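Local atomic coordinates of putative agmatinase (Clostridium difficile, PDB entry 3LHL), a protein that probably hydrolyses agmatine to putrescine and urea at a manganese site, as a putative agmatinase of the arginase family. Residues Lys195-Ile201 against Ile239-Asp245; Asn113-Val117 against Asn151-Gln155; Thr101-Lys106 against Arg143-Val148; Val189-Gly194 against Asn236-Asn240. All coordinates share one frame; numbering follows the deposited sequence.

In the fold
All four contacts belong to the parallel eight-stranded sheet of the arginase fold or to the helices and loops packed against it. Interactions 1 and 2, with centres about 9 Å apart, are joined through strand 115-120, which lies next to strand 196-202. Interaction 3 pairs helices 101-111 and 140-148; its centre is about 10 Å from that of interaction 2, and the segments of the two alternate along the chain. Interaction 4 follows on from interaction 1 at the N-terminal ends of strands 196-202 and 240-247, sharing Ile239 and Asn240, with its centre about 21 Å from that of interaction 3. Strands 115-120 and 196-202 lead to the manganese ligands Asp121 and Asp202, whereas interaction 4 is remote from them.

Interaction 1 (Lys195-Ile201 against Ile239-Asp245); sequences KNIYLTI and INIVGCD
Tyr198 of strand 196-201 lays its ring along the neighbouring parallel strand 240-245. From CB, CG stands anti to the backbone N (chi1 -177°), turning the ring along that strand; CG is 4.0 Å from Gly243 O. CD1 and CE1 pass over the Gly243 backbone, CE1 lying 3.9 Å from Gly243 C; the residue there has no side chain to compete for the space. On the other edge CE2 nears Asp245 OD2, and the tip OH donates to that oxygen at 2.7 Å, on its anti side and 22° out of the carboxylate plane. A water also bridges the hydroxyl and Cys244 O. Asp245 OD2 takes a second hydrogen bond from Thr101, while OD1 lies 3.0 Å from Thr200 OG1, whose hydroxyl is hydrogen-bonded to the manganese ligand His98. Thr200 is thus a second-shell residue of the metal site, with the Asp245 carboxylate one step behind it. Between the strands, Ile197 N reaches Asn240 O at 2.7 Å and Leu199 N reaches Gly243 O at 3.0 Å. On the reverse face Leu199 CD2 meets Ile241 CD1 at 4.0 Å and Cys244 SG at 3.9 Å. Helix 101-111 covers the tyrosine face, helix 258-278 the leucine face, and strand 115-120 continues the sheet beyond 196-202.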
loop_
_atom_site.group_PDB
_atom_site.type_symbol
_atom_site.label_atom_id
_atom_site.label_comp_id
_atom_site.label_asym_id
_atom_site.label_seq_id
_atom_site.Cartn_x
_atom_site.Cartn_y
_atom_site.Cartn_z
ATOM N N LYS A 195 -2.196 -15.487 -10.309
ATOM C CA LYS A 195 -3.327 -14.987 -9.545
ATOM C C LYS A 195 -3.436 -13.466 -9.549
ATOM O O LYS A 195 -2.476 -12.763 -9.868
ATOM C CB LYS A 195 -3.260 -15.503 -8.107
ATOM C CG LYS A 195 -3.448 -17.013 -7.997
ATOM C CD LYS A 195 -4.761 -17.442 -8.640
ATOM C CE LYS A 195 -4.914 -18.955 -8.675
ATOM N NZ LYS A 195 -4.913 -19.550 -7.313
ATOM N N ASN A 196 -4.622 -12.971 -9.205
ATOM C CA ASN A 196 -4.885 -11.540 -9.158
ATOM C C ASN A 196 -4.589 -11.039 -7.751
ATOM O O ASN A 196 -5.078 -11.585 -6.760
ATOM C CB ASN A 196 -6.340 -11.265 -9.533
ATOM C CG ASN A 196 -6.655 -11.680 -10.953
ATOM O OD1 ASN A 196 -7.682 -12.308 -11.219
ATOM N ND2 ASN A 196 -5.772 -11.328 -11.880
ATOM N N ILE A 197 -3.793 -9.982 -7.677
ATOM C CA ILE A 197 -3.373 -9.445 -6.398
ATOM C C ILE A 197 -3.662 -7.966 -6.147
ATOM O O ILE A 197 -3.619 -7.137 -7.061
ATOM C CB ILE A 197 -1.828 -9.676 -6.219
ATOM C CG1 ILE A 197 -1.550 -11.119 -5.788
ATOM C CG2 ILE A 197 -1.240 -8.694 -5.212
ATOM C CD1 ILE A 197 -1.825 -12.168 -6.851
ATOM N N TYR A 198 -3.980 -7.652 -4.896
ATOM C CA TYR A 198 -4.156 -6.265 -4.496
ATOM C C TYR A 198 -2.965 -6.075 -3.566
ATOM O O TYR A 198 -2.864 -6.738 -2.533
ATOM C CB TYR A 198 -5.433 -6.014 -3.705
ATOM C CG TYR A 198 -5.580 -4.538 -3.391
ATOM C CD1 TYR A 198 -6.298 -3.692 -4.233
ATOM C CD2 TYR A 198 -4.908 -3.967 -2.307
ATOM C CE1 TYR A 198 -6.339 -2.313 -4.010
ATOM C CE2 TYR A 198 -4.939 -2.593 -2.076
ATOM C CZ TYR A 198 -5.655 -1.770 -2.931
ATOM O OH TYR A 198 -5.667 -0.406 -2.719
ATOM N N LEU A 199 -2.053 -5.190 -3.942
ATOM C CA LEU A 199 -0.859 -4.946 -3.142
ATOM C C LEU A 199 -0.975 -3.691 -2.294
ATOM O O LEU A 199 -1.076 -2.586 -2.820
ATOM C CB LEU A 199 0.356 -4.833 -4.062
ATOM C CG LEU A 199 1.692 -4.414 -3.450
ATOM C CD1 LEU A 199 2.177 -5.463 -2.461
ATOM C CD2 LEU A 199 2.707 -4.222 -4.575
ATOM N N THR A 200 -0.970 -3.865 -0.978
ATOM C CA THR A 200 -1.052 -2.737 -0.062
ATOM C C THR A 200 0.225 -2.675 0.767
ATOM O O THR A 200 0.542 -3.591 1.530
ATOM C CB THR A 200 -2.283 -2.841 0.883
ATOM O OG1 THR A 200 -2.273 -1.732 1.795
ATOM C CG2 THR A 200 -2.266 -4.154 1.667
ATOM N N ILE A 201 0.957 -1.583 0.607
ATOM C CA ILE A 201 2.212 -1.394 1.315
ATOM C C ILE A 201 2.181 -0.261 2.339
ATOM O O ILE A 201 2.117 0.918 1.977
ATOM C CB ILE A 201 3.364 -1.111 0.315
ATOM C CG1 ILE A 201 3.663 -2.373 -0.493
ATOM C CG2 ILE A 201 4.614 -0.624 1.060
ATOM C CD1 ILE A 201 4.750 -2.189 -1.534
ATOM N N ILE A 239 2.562 -12.752 -11.148
ATOM C CA ILE A 239 1.371 -12.344 -10.415
ATOM C C ILE A 239 0.781 -11.139 -11.132
ATOM O O ILE A 239 1.504 -10.362 -11.757
ATOM C CB ILE A 239 1.666 -11.963 -8.940
ATOM C CG1 ILE A 239 2.588 -10.748 -8.871
ATOM C CG2 ILE A 239 2.271 -13.141 -8.209
ATOM C CD1 ILE A 239 2.727 -10.184 -7.471
ATOM N N ASN A 240 -0.533 -10.989 -11.047
ATOM C CA ASN A 240 -1.208 -9.883 -11.706
ATOM C C ASN A 240 -1.722 -8.862 -10.694
ATOM O O ASN A 240 -2.702 -9.101 -9.988
ATOM C CB ASN A 240 -2.356 -10.429 -12.568
ATOM C CG ASN A 240 -3.050 -9.346 -13.376
ATOM O OD1 ASN A 240 -2.412 -8.402 -13.844
ATOM N ND2 ASN A 240 -4.358 -9.488 -13.561
ATOM N N ILE A 241 -1.040 -7.726 -10.612
ATOM C CA ILE A 241 -1.448 -6.678 -9.689
ATOM C C ILE A 241 -2.542 -5.851 -10.353
ATOM O O ILE A 241 -2.297 -5.164 -11.339
ATOM C CB ILE A 241 -0.252 -5.777 -9.301
ATOM C CG1 ILE A 241 0.807 -6.624 -8.585
ATOM C CG2 ILE A 241 -0.718 -4.651 -8.383
ATOM C CD1 ILE A 241 2.071 -5.875 -8.209
ATOM N N VAL A 242 -3.753 -5.937 -9.813
ATOM C CA VAL A 242 -4.889 -5.210 -10.369
ATOM C C VAL A 242 -5.253 -3.986 -9.540
ATOM O O VAL A 242 -6.200 -3.263 -9.860
ATOM C CB VAL A 242 -6.120 -6.132 -10.481
ATOM C CG1 VAL A 242 -5.856 -7.210 -11.519
ATOM C CG2 VAL A 242 -6.426 -6.766 -9.123
ATOM N N GLY A 243 -4.484 -3.762 -8.480
ATOM C CA GLY A 243 -4.705 -2.633 -7.601
ATOM C C GLY A 243 -3.506 -2.502 -6.681
ATOM O O GLY A 243 -2.928 -3.511 -6.268
ATOM N N CYS A 244 -3.128 -1.272 -6.347
ATOM C CA CYS A 244 -1.972 -1.061 -5.487
ATOM C C CYS A 244 -2.023 0.257 -4.720
ATOM O O CYS A 244 -2.717 1.198 -5.115
ATOM C CB CYS A 244 -0.695 -1.109 -6.341
ATOM S SG CYS A 244 0.861 -0.881 -5.438
ATOM N N ASP A 245 -1.287 0.311 -3.611
ATOM C CA ASP A 245 -1.203 1.525 -2.814
ATOM C C ASP A 245 -0.033 1.494 -1.828
ATOM O O ASP A 245 0.458 0.426 -1.456
ATOM C CB ASP A 245 -2.519 1.777 -2.054
ATOM C CG ASP A 245 -2.760 0.782 -0.915
ATOM O OD1 ASP A 245 -1.836 0.558 -0.097
ATOM O OD2 ASP A 245 -3.885 0.238 -0.829
HETATM O O HOH W 1 -5.706 1.057 -5.259
#

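Interaction 2 (Asn113-Val117 against Asn151-Gln155); sequences NDIYV and NKIFQ
Lys152 folds back over Tyr116 and ends at Asp114. Its chain bends at chi2 (-62°) and chi3 (-63°), which carries CE and NZ over one face of the tyrosine ring instead of straight outward. NZ stands 3.6 Å from the centroid of the Tyr116 ring in a cation-pi contact, and CE adds a CH-pi contact with the same face. From over the ring, the same NZ forms a salt bridge with Asp114 OD1 at 2.9 Å, nearly in line with the C-O bond of that carboxylate. The ammonium is thereby shared between a carboxylate and an aromatic face, an arrangement likely to favour its charged form. Strands 115-120 and 153-158 are the two parallel strands of a beta-alpha-beta unit whose connecting helix is 140-148. Val117 N bonds to Lys152 O at 2.9 Å with an N-H...O angle of 176°, and Phe154 N returns to Val117 O at 2.9 Å. Tyr116 CD1 lies 4.0 Å from Phe154 CE2, at the edge of the phenylalanine ring. On the opposite face of the sheet Val117 CB packs 4.3 Å from Ile153 CG1. The Tyr116 hydroxyl is hydrogen-bonded to Lys195, and Phe154 also touches Leu192.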
loop_
_atom_site.group_PDB
_atom_site.type_symbol
_atom_site.label_atom_id
_atom_site.label_comp_id
_atom_site.label_asym_id
_atom_site.label_seq_id
_atom_site.Cartn_x
_atom_site.Cartn_y
_atom_site.Cartn_z
ATOM N N ASN A 113 -13.506 -10.956 -7.862
ATOM C CA ASN A 113 -13.988 -11.679 -6.692
ATOM C C ASN A 113 -12.939 -12.619 -6.109
ATOM O O ASN A 113 -12.824 -12.751 -4.892
ATOM C CB ASN A 113 -15.240 -12.481 -7.043
ATOM C CG ASN A 113 -15.980 -12.972 -5.811
ATOM O OD1 ASN A 113 -16.434 -14.118 -5.755
ATOM N ND2 ASN A 113 -16.116 -12.100 -4.818
ATOM N N ASP A 114 -12.183 -13.281 -6.978
ATOM C CA ASP A 114 -11.152 -14.209 -6.531
ATOM C C ASP A 114 -9.795 -13.517 -6.515
ATOM O O ASP A 114 -8.933 -13.801 -7.344
ATOM C CB ASP A 114 -11.106 -15.425 -7.459
ATOM C CG ASP A 114 -9.960 -16.361 -7.129
ATOM O OD1 ASP A 114 -9.840 -16.757 -5.946
ATOM O OD2 ASP A 114 -9.181 -16.699 -8.052
ATOM N N ILE A 115 -9.600 -12.612 -5.567
ATOM C CA ILE A 115 -8.348 -11.876 -5.494
ATOM C C ILE A 115 -7.565 -12.159 -4.220
ATOM O O ILE A 115 -8.138 -12.508 -3.191
ATOM C CB ILE A 115 -8.613 -10.351 -5.612
ATOM C CG1 ILE A 115 -7.289 -9.589 -5.676
ATOM C CG2 ILE A 115 -9.450 -9.872 -4.432
ATOM C CD1 ILE A 115 -7.449 -8.107 -5.940
ATOM N N TYR A 116 -6.247 -12.018 -4.305
ATOM C CA TYR A 116 -5.361 -12.237 -3.166
ATOM C C TYR A 116 -4.782 -10.903 -2.714
ATOM O O TYR A 116 -4.593 -9.991 -3.519
ATOM C CB TYR A 116 -4.241 -13.201 -3.557
ATOM C CG TYR A 116 -4.757 -14.583 -3.878
ATOM C CD1 TYR A 116 -4.935 -15.533 -2.871
ATOM C CD2 TYR A 116 -5.130 -14.922 -5.176
ATOM C CE1 TYR A 116 -5.475 -16.786 -3.145
ATOM C CE2 TYR A 116 -5.675 -16.174 -5.465
ATOM C CZ TYR A 116 -5.845 -17.101 -4.442
ATOM O OH TYR A 116 -6.404 -18.330 -4.713
ATOM N N VAL A 117 -4.502 -10.793 -1.422
ATOM C CA VAL A 117 -3.966 -9.566 -0.856
ATOM C C VAL A 117 -2.547 -9.731 -0.312
ATOM O O VAL A 117 -2.286 -10.606 0.515
ATOM C CB VAL A 117 -4.862 -9.057 0.302
ATOM C CG1 VAL A 117 -4.270 -7.789 0.904
ATOM C CG2 VAL A 117 -6.278 -8.815 -0.196
ATOM N N ASN A 151 -7.012 -17.841 3.782
ATOM C CA ASN A 151 -6.188 -18.228 2.642
ATOM C C ASN A 151 -6.178 -17.240 1.488
ATOM O O ASN A 151 -6.024 -17.632 0.337
ATOM C CB ASN A 151 -6.642 -19.604 2.148
ATOM C CG ASN A 151 -6.602 -20.654 3.247
ATOM O OD1 ASN A 151 -7.545 -21.420 3.427
ATOM N ND2 ASN A 151 -5.505 -20.686 3.993
ATOM N N LYS A 152 -6.341 -15.958 1.790
ATOM C CA LYS A 152 -6.334 -14.937 0.746
ATOM C C LYS A 152 -5.379 -13.801 1.100
ATOM O O LYS A 152 -4.870 -13.107 0.219
ATOM C CB LYS A 152 -7.739 -14.355 0.556
ATOM C CG LYS A 152 -8.848 -15.385 0.433
ATOM C CD LYS A 152 -8.663 -16.290 -0.772
ATOM C CE LYS A 152 -8.721 -15.514 -2.070
ATOM N NZ LYS A 152 -8.767 -16.439 -3.235
ATOM N N ILE A 153 -5.145 -13.617 2.396
ATOM C CA ILE A 153 -4.288 -12.541 2.873
ATOM C C ILE A 153 -2.909 -13.022 3.297
ATOM O O ILE A 153 -2.780 -13.994 4.045
ATOM C CB ILE A 153 -4.970 -11.815 4.047
ATOM C CG1 ILE A 153 -6.374 -11.375 3.609
ATOM C CG2 ILE A 153 -4.135 -10.622 4.498
ATOM C CD1 ILE A 153 -7.218 -10.786 4.715
ATOM N N PHE A 154 -1.883 -12.331 2.803
ATOM C CA PHE A 154 -0.488 -12.651 3.097
ATOM C C PHE A 154 0.196 -11.404 3.634
ATOM O O PHE A 154 0.283 -10.390 2.946
ATOM C CB PHE A 154 0.206 -13.138 1.826
ATOM C CG PHE A 154 -0.403 -14.380 1.261
ATOM C CD1 PHE A 154 0.157 -15.626 1.523
ATOM C CD2 PHE A 154 -1.582 -14.312 0.522
ATOM C CE1 PHE A 154 -0.450 -16.790 1.063
ATOM C CE2 PHE A 154 -2.200 -15.472 0.056
ATOM C CZ PHE A 154 -1.632 -16.713 0.329
ATOM N N GLN A 155 0.683 -11.487 4.866
ATOM C CA GLN A 155 1.314 -10.349 5.513
ATOM C C GLN A 155 2.809 -10.564 5.677
ATOM O O GLN A 155 3.255 -11.673 5.964
ATOM C CB GLN A 155 0.640 -10.117 6.865
ATOM C CG GLN A 155 -0.879 -10.297 6.788
ATOM C CD GLN A 155 -1.591 -9.902 8.060
ATOM O OE1 GLN A 155 -1.638 -8.723 8.421
ATOM N NE2 GLN A 155 -2.148 -10.886 8.753
#

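Interaction 3 (Thr101-Lys106 against Arg143-Val148); sequences TLPAFK and RIWDIV
Thr101 opens the helix with its methyl group CG2 turned to Ile144 CD1, 4.0 Å away, the two side chains crossing at about a right angle; its hydroxyl is engaged elsewhere, with Asp245. Leu102 reaches farther: CD2 touches Arg143 CB at 3.8 Å, and CD1 approaches both Ile144 and Ile147. The guanidinium of Arg143 leads away from this contact, with salt bridges to Asp146 and Glu128. These two helices, 101-111 and 140-148, lie on the same side of the parallel sheet of the arginase fold, their short segments inclined by 20°, with strands 115-120 and 153-158 beneath them. Phe105, one turn on from Thr101, has its CG anti to the backbone N (chi1 172°), which swings the ring across to the second helix. Ile144 CG2 sits over one ring face, 4.1 Å from the centroid of the Phe105 ring and offset toward the rim. At the ring edge Phe105 CZ meets Val148 CG1 at 3.5 Å, and CE2 lies near Ile147 CG2. The ring also packs on Ile115 and Val117 of the sheet. Lys106 runs out extended beyond CG, and its aliphatic part lies across Ile147: CE is 3.6 Å from Ile147 CD1.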
loop_
_atom_site.group_PDB
_atom_site.type_symbol
_atom_site.label_atom_id
_atom_site.label_comp_id
_atom_site.label_asym_id
_atom_site.label_seq_id
_atom_site.Cartn_x
_atom_site.Cartn_y
_atom_site.Cartn_z
ATOM N N THR A 101 -7.214 2.137 2.141
ATOM C CA THR A 101 -7.106 0.878 1.424
ATOM C C THR A 101 -8.420 0.080 1.399
ATOM O O THR A 101 -8.690 -0.643 0.438
ATOM C CB THR A 101 -5.998 0.002 2.055
ATOM O OG1 THR A 101 -4.724 0.622 1.836
ATOM C CG2 THR A 101 -5.992 -1.397 1.451
ATOM N N LEU A 102 -9.240 0.219 2.438
ATOM C CA LEU A 102 -10.492 -0.536 2.505
ATOM C C LEU A 102 -11.427 -0.267 1.325
ATOM O O LEU A 102 -11.788 -1.194 0.600
ATOM C CB LEU A 102 -11.206 -0.272 3.838
ATOM C CG LEU A 102 -12.567 -0.937 4.086
ATOM C CD1 LEU A 102 -12.510 -2.439 3.773
ATOM C CD2 LEU A 102 -12.964 -0.707 5.540
ATOM N N PRO A 103 -11.832 0.998 1.114
ATOM C CA PRO A 103 -12.726 1.285 -0.013
ATOM C C PRO A 103 -12.084 0.987 -1.364
ATOM O O PRO A 103 -12.755 0.539 -2.293
ATOM C CB PRO A 103 -13.052 2.769 0.166
ATOM C CG PRO A 103 -11.858 3.308 0.891
ATOM C CD PRO A 103 -11.578 2.218 1.901
ATOM N N ALA A 104 -10.780 1.230 -1.464
ATOM C CA ALA A 104 -10.053 0.986 -2.702
ATOM C C ALA A 104 -10.100 -0.499 -3.017
ATOM O O ALA A 104 -10.397 -0.903 -4.146
ATOM C CB ALA A 104 -8.608 1.444 -2.561
ATOM N N PHE A 105 -9.802 -1.309 -2.006
ATOM C CA PHE A 105 -9.814 -2.749 -2.165
ATOM C C PHE A 105 -11.203 -3.200 -2.582
ATOM O O PHE A 105 -11.348 -4.025 -3.483
ATOM C CB PHE A 105 -9.442 -3.454 -0.861
ATOM C CG PHE A 105 -9.626 -4.938 -0.927
ATOM C CD1 PHE A 105 -8.766 -5.721 -1.697
ATOM C CD2 PHE A 105 -10.713 -5.544 -0.302
ATOM C CE1 PHE A 105 -8.996 -7.088 -1.850
ATOM C CE2 PHE A 105 -10.953 -6.903 -0.445
ATOM C CZ PHE A 105 -10.095 -7.680 -1.222
ATOM N N LYS A 106 -12.224 -2.657 -1.927
ATOM C CA LYS A 106 -13.590 -3.038 -2.259
ATOM C C LYS A 106 -13.897 -2.806 -3.732
ATOM O O LYS A 106 -14.450 -3.679 -4.399
ATOM C CB LYS A 106 -14.592 -2.277 -1.385
ATOM C CG LYS A 106 -14.692 -2.829 0.035
ATOM C CD LYS A 106 -15.678 -2.046 0.885
ATOM C CE LYS A 106 -15.757 -2.617 2.290
ATOM N NZ LYS A 106 -16.732 -1.885 3.144
ATOM N N ARG A 143 -10.916 -5.777 8.468
ATOM C CA ARG A 143 -12.053 -5.409 7.630
ATOM C C ARG A 143 -11.979 -6.160 6.309
ATOM O O ARG A 143 -12.985 -6.673 5.821
ATOM C CB ARG A 143 -12.059 -3.905 7.348
ATOM C CG ARG A 143 -12.436 -3.072 8.548
ATOM C CD ARG A 143 -13.771 -3.535 9.115
ATOM N NE ARG A 143 -13.726 -3.479 10.566
ATOM C CZ ARG A 143 -13.887 -4.525 11.366
ATOM N NH1 ARG A 143 -14.120 -5.730 10.864
ATOM N NH2 ARG A 143 -13.785 -4.362 12.675
ATOM N N ILE A 144 -10.780 -6.223 5.738
ATOM C CA ILE A 144 -10.585 -6.916 4.478
ATOM C C ILE A 144 -10.783 -8.419 4.632
ATOM O O ILE A 144 -11.320 -9.068 3.741
ATOM C CB ILE A 144 -9.187 -6.623 3.897
ATOM C CG1 ILE A 144 -9.129 -5.150 3.459
ATOM C CG2 ILE A 144 -8.884 -7.581 2.743
ATOM C CD1 ILE A 144 -7.786 -4.696 2.914
ATOM N N TRP A 145 -10.363 -8.973 5.762
ATOM C CA TRP A 145 -10.540 -10.398 5.991
ATOM C C TRP A 145 -12.036 -10.729 6.043
ATOM O O TRP A 145 -12.454 -11.809 5.621
ATOM C CB TRP A 145 -9.881 -10.828 7.300
ATOM C CG TRP A 145 -10.110 -12.274 7.607
ATOM C CD1 TRP A 145 -9.455 -13.345 7.064
ATOM C CD2 TRP A 145 -11.109 -12.814 8.483
ATOM N NE1 TRP A 145 -9.987 -14.522 7.549
ATOM C CE2 TRP A 145 -11.002 -14.224 8.421
ATOM C CE3 TRP A 145 -12.084 -12.243 9.313
ATOM C CZ2 TRP A 145 -11.837 -15.073 9.160
ATOM C CZ3 TRP A 145 -12.915 -13.085 10.049
ATOM C CH2 TRP A 145 -12.786 -14.488 9.966
ATOM N N ASP A 146 -12.837 -9.803 6.566
ATOM C CA ASP A 146 -14.278 -10.018 6.633
ATOM C C ASP A 146 -14.838 -10.152 5.220
ATOM O O ASP A 146 -15.915 -10.712 5.023
ATOM C CB ASP A 146 -14.989 -8.853 7.335
ATOM C CG ASP A 146 -14.824 -8.886 8.837
ATOM O OD1 ASP A 146 -14.657 -9.988 9.398
ATOM O OD2 ASP A 146 -14.878 -7.809 9.463
ATOM N N ILE A 147 -14.105 -9.640 4.240
ATOM C CA ILE A 147 -14.557 -9.711 2.858
ATOM C C ILE A 147 -14.061 -10.942 2.097
ATOM O O ILE A 147 -14.831 -11.574 1.379
ATOM C CB ILE A 147 -14.136 -8.449 2.069
ATOM C CG1 ILE A 147 -14.763 -7.205 2.702
ATOM C CG2 ILE A 147 -14.568 -8.570 0.617
ATOM C CD1 ILE A 147 -14.320 -5.904 2.058
ATOM N N VAL A 148 -12.786 -11.290 2.260
ATOM C CA VAL A 148 -12.211 -12.425 1.538
ATOM C C VAL A 148 -12.081 -13.727 2.313
ATOM O O VAL A 148 -12.031 -14.803 1.714
ATOM C CB VAL A 148 -10.813 -12.073 0.977
ATOM C CG1 VAL A 148 -10.916 -10.872 0.039
ATOM C CG2 VAL A 148 -9.844 -11.787 2.123
#

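Interaction 4 (Val189-Gly194 against Asn236-Asn240); sequences VNMLNG and NSNIN
Asn193 and Asn238 each direct CG anti to the backbone N (chi1 -174° and -173°), which brings their two amides together between the loops. Asn238 ND2 donates to Asn193 OD1 at 3.1 Å, with a fairly straight N-H...O angle of 166°. The acceptor lies in the amide plane of Asn238, whereas the donor stands above the carbonyl plane of Asn193, and the two amide planes are well turned from each other. Next to this pair, Gly194 N gives a 2.7 Å hydrogen bond to Asn238 O, again from above the carbonyl plane. Asn238 is thus held at both its side-chain amide and its backbone carbonyl, and its backbone N is bridged by a water to Val189 O at the end of helix 185-191. A second water joins Asn190 OD1 to Asn236 O. Alongside these polar links, Ile239 CG2 turns to the helix end: it lies 3.5 Å from Val189 O and 4.1 Å from Leu192 CB. Ser237 OG is hydrogen-bonded back to Ile234 O and accepts a weak bond from Ile239 N, so the loop is tied to the end of the preceding helix 229-235. Two helix-to-strand turns of the alpha/beta arginase fold meet here, leading into the adjacent parallel strands 196-202 and 240-247 at their N-terminal ends, away from the manganese site.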
loop_
_atom_site.group_PDB
_atom_site.type_symbol
_atom_site.label_atom_id
_atom_site.label_comp_id
_atom_site.label_asym_id
_atom_site.label_seq_id
_atom_site.Cartn_x
_atom_site.Cartn_y
_atom_site.Cartn_z
ATOM N N VAL A 189 5.044 -15.391 -3.617
ATOM C CA VAL A 189 4.744 -14.865 -4.945
ATOM C C VAL A 189 4.703 -15.961 -6.015
ATOM O O VAL A 189 3.812 -15.970 -6.860
ATOM C CB VAL A 189 5.764 -13.781 -5.346
ATOM C CG1 VAL A 189 5.510 -13.328 -6.768
ATOM C CG2 VAL A 189 5.644 -12.588 -4.394
ATOM N N ASN A 190 5.667 -16.877 -5.985
ATOM C CA ASN A 190 5.676 -17.975 -6.948
ATOM C C ASN A 190 4.432 -18.844 -6.754
ATOM O O ASN A 190 3.846 -19.331 -7.720
ATOM C CB ASN A 190 6.927 -18.839 -6.779
ATOM C CG ASN A 190 8.152 -18.212 -7.404
ATOM O OD1 ASN A 190 8.102 -17.729 -8.536
ATOM N ND2 ASN A 190 9.264 -18.230 -6.679
HETATM N N MSE A 191 4.032 -19.029 -5.498
HETATM C CA MSE A 191 2.857 -19.835 -5.183
HETATM C C MSE A 191 1.574 -19.193 -5.694
HETATM O O MSE A 191 0.597 -19.885 -5.963
HETATM C CB MSE A 191 2.748 -20.052 -3.674
HETATM C CG MSE A 191 3.565 -21.218 -3.155
HETATM SE SE MSE A 191 3.539 -21.291 -1.218
HETATM C CE MSE A 191 1.616 -21.315 -0.936
ATOM N N LEU A 192 1.585 -17.869 -5.816
ATOM C CA LEU A 192 0.434 -17.123 -6.303
ATOM C C LEU A 192 0.539 -16.926 -7.810
ATOM O O LEU A 192 -0.040 -15.993 -8.368
ATOM C CB LEU A 192 0.363 -15.756 -5.616
ATOM C CG LEU A 192 -0.342 -15.646 -4.265
ATOM C CD1 LEU A 192 0.075 -16.771 -3.350
ATOM C CD2 LEU A 192 -0.007 -14.298 -3.648
ATOM N N ASN A 193 1.288 -17.812 -8.456
ATOM C CA ASN A 193 1.492 -17.754 -9.900
ATOM C C ASN A 193 0.176 -17.638 -10.662
ATOM O O ASN A 193 -0.723 -18.459 -10.488
ATOM C CB ASN A 193 2.249 -19.001 -10.366
ATOM C CG ASN A 193 2.618 -18.947 -11.836
ATOM O OD1 ASN A 193 1.753 -19.018 -12.710
ATOM N ND2 ASN A 193 3.909 -18.813 -12.114
ATOM N N GLY A 194 0.075 -16.606 -11.493
ATOM C CA GLY A 194 -1.116 -16.389 -12.297
ATOM C C GLY A 194 -2.342 -15.868 -11.573
ATOM O O GLY A 194 -3.419 -15.808 -12.159
ATOM N N ASN A 236 10.022 -10.463 -11.734
ATOM C CA ASN A 236 10.309 -11.773 -12.308
ATOM C C ASN A 236 9.209 -12.806 -12.073
ATOM O O ASN A 236 9.323 -13.945 -12.523
ATOM C CB ASN A 236 11.633 -12.326 -11.755
ATOM C CG ASN A 236 12.828 -11.451 -12.100
ATOM O OD1 ASN A 236 12.914 -10.903 -13.196
ATOM N ND2 ASN A 236 13.764 -11.330 -11.166
ATOM N N SER A 237 8.147 -12.423 -11.375
ATOM C CA SER A 237 7.071 -13.366 -11.096
ATOM C C SER A 237 5.951 -13.296 -12.124
ATOM O O SER A 237 6.023 -12.545 -13.094
ATOM C CB SER A 237 6.472 -13.097 -9.720
ATOM O OG SER A 237 5.567 -12.005 -9.773
ATOM N N ASN A 238 4.911 -14.087 -11.895
ATOM C CA ASN A 238 3.766 -14.094 -12.784
ATOM C C ASN A 238 2.489 -13.748 -12.029
ATOM O O ASN A 238 1.452 -14.387 -12.223
ATOM C CB ASN A 238 3.611 -15.457 -13.465
ATOM C CG ASN A 238 2.518 -15.455 -14.523
ATOM O OD1 ASN A 238 2.451 -14.552 -15.355
ATOM N ND2 ASN A 238 1.662 -16.469 -14.499
ATOM N N ILE A 239 2.562 -12.752 -11.148
ATOM C CA ILE A 239 1.371 -12.344 -10.415
ATOM C C ILE A 239 0.781 -11.139 -11.132
ATOM O O ILE A 239 1.504 -10.362 -11.757
ATOM C CB ILE A 239 1.666 -11.963 -8.940
ATOM C CG1 ILE A 239 2.588 -10.748 -8.871
ATOM C CG2 ILE A 239 2.271 -13.141 -8.209
ATOM C CD1 ILE A 239 2.727 -10.184 -7.471
ATOM N N ASN A 240 -0.533 -10.989 -11.047
ATOM C CA ASN A 240 -1.208 -9.883 -11.706
ATOM C C ASN A 240 -1.722 -8.862 -10.694
ATOM O O ASN A 240 -2.702 -9.101 -9.988
ATOM C CB ASN A 240 -2.356 -10.429 -12.568
ATOM C CG ASN A 240 -3.050 -9.346 -13.376
ATOM O OD1 ASN A 240 -2.412 -8.402 -13.844
ATOM N ND2 ASN A 240 -4.358 -9.488 -13.561
HETATM O O HOH W 2 4.269 -15.658 -9.684
HETATM O O HOH W 3 9.296 -15.899 -10.144
#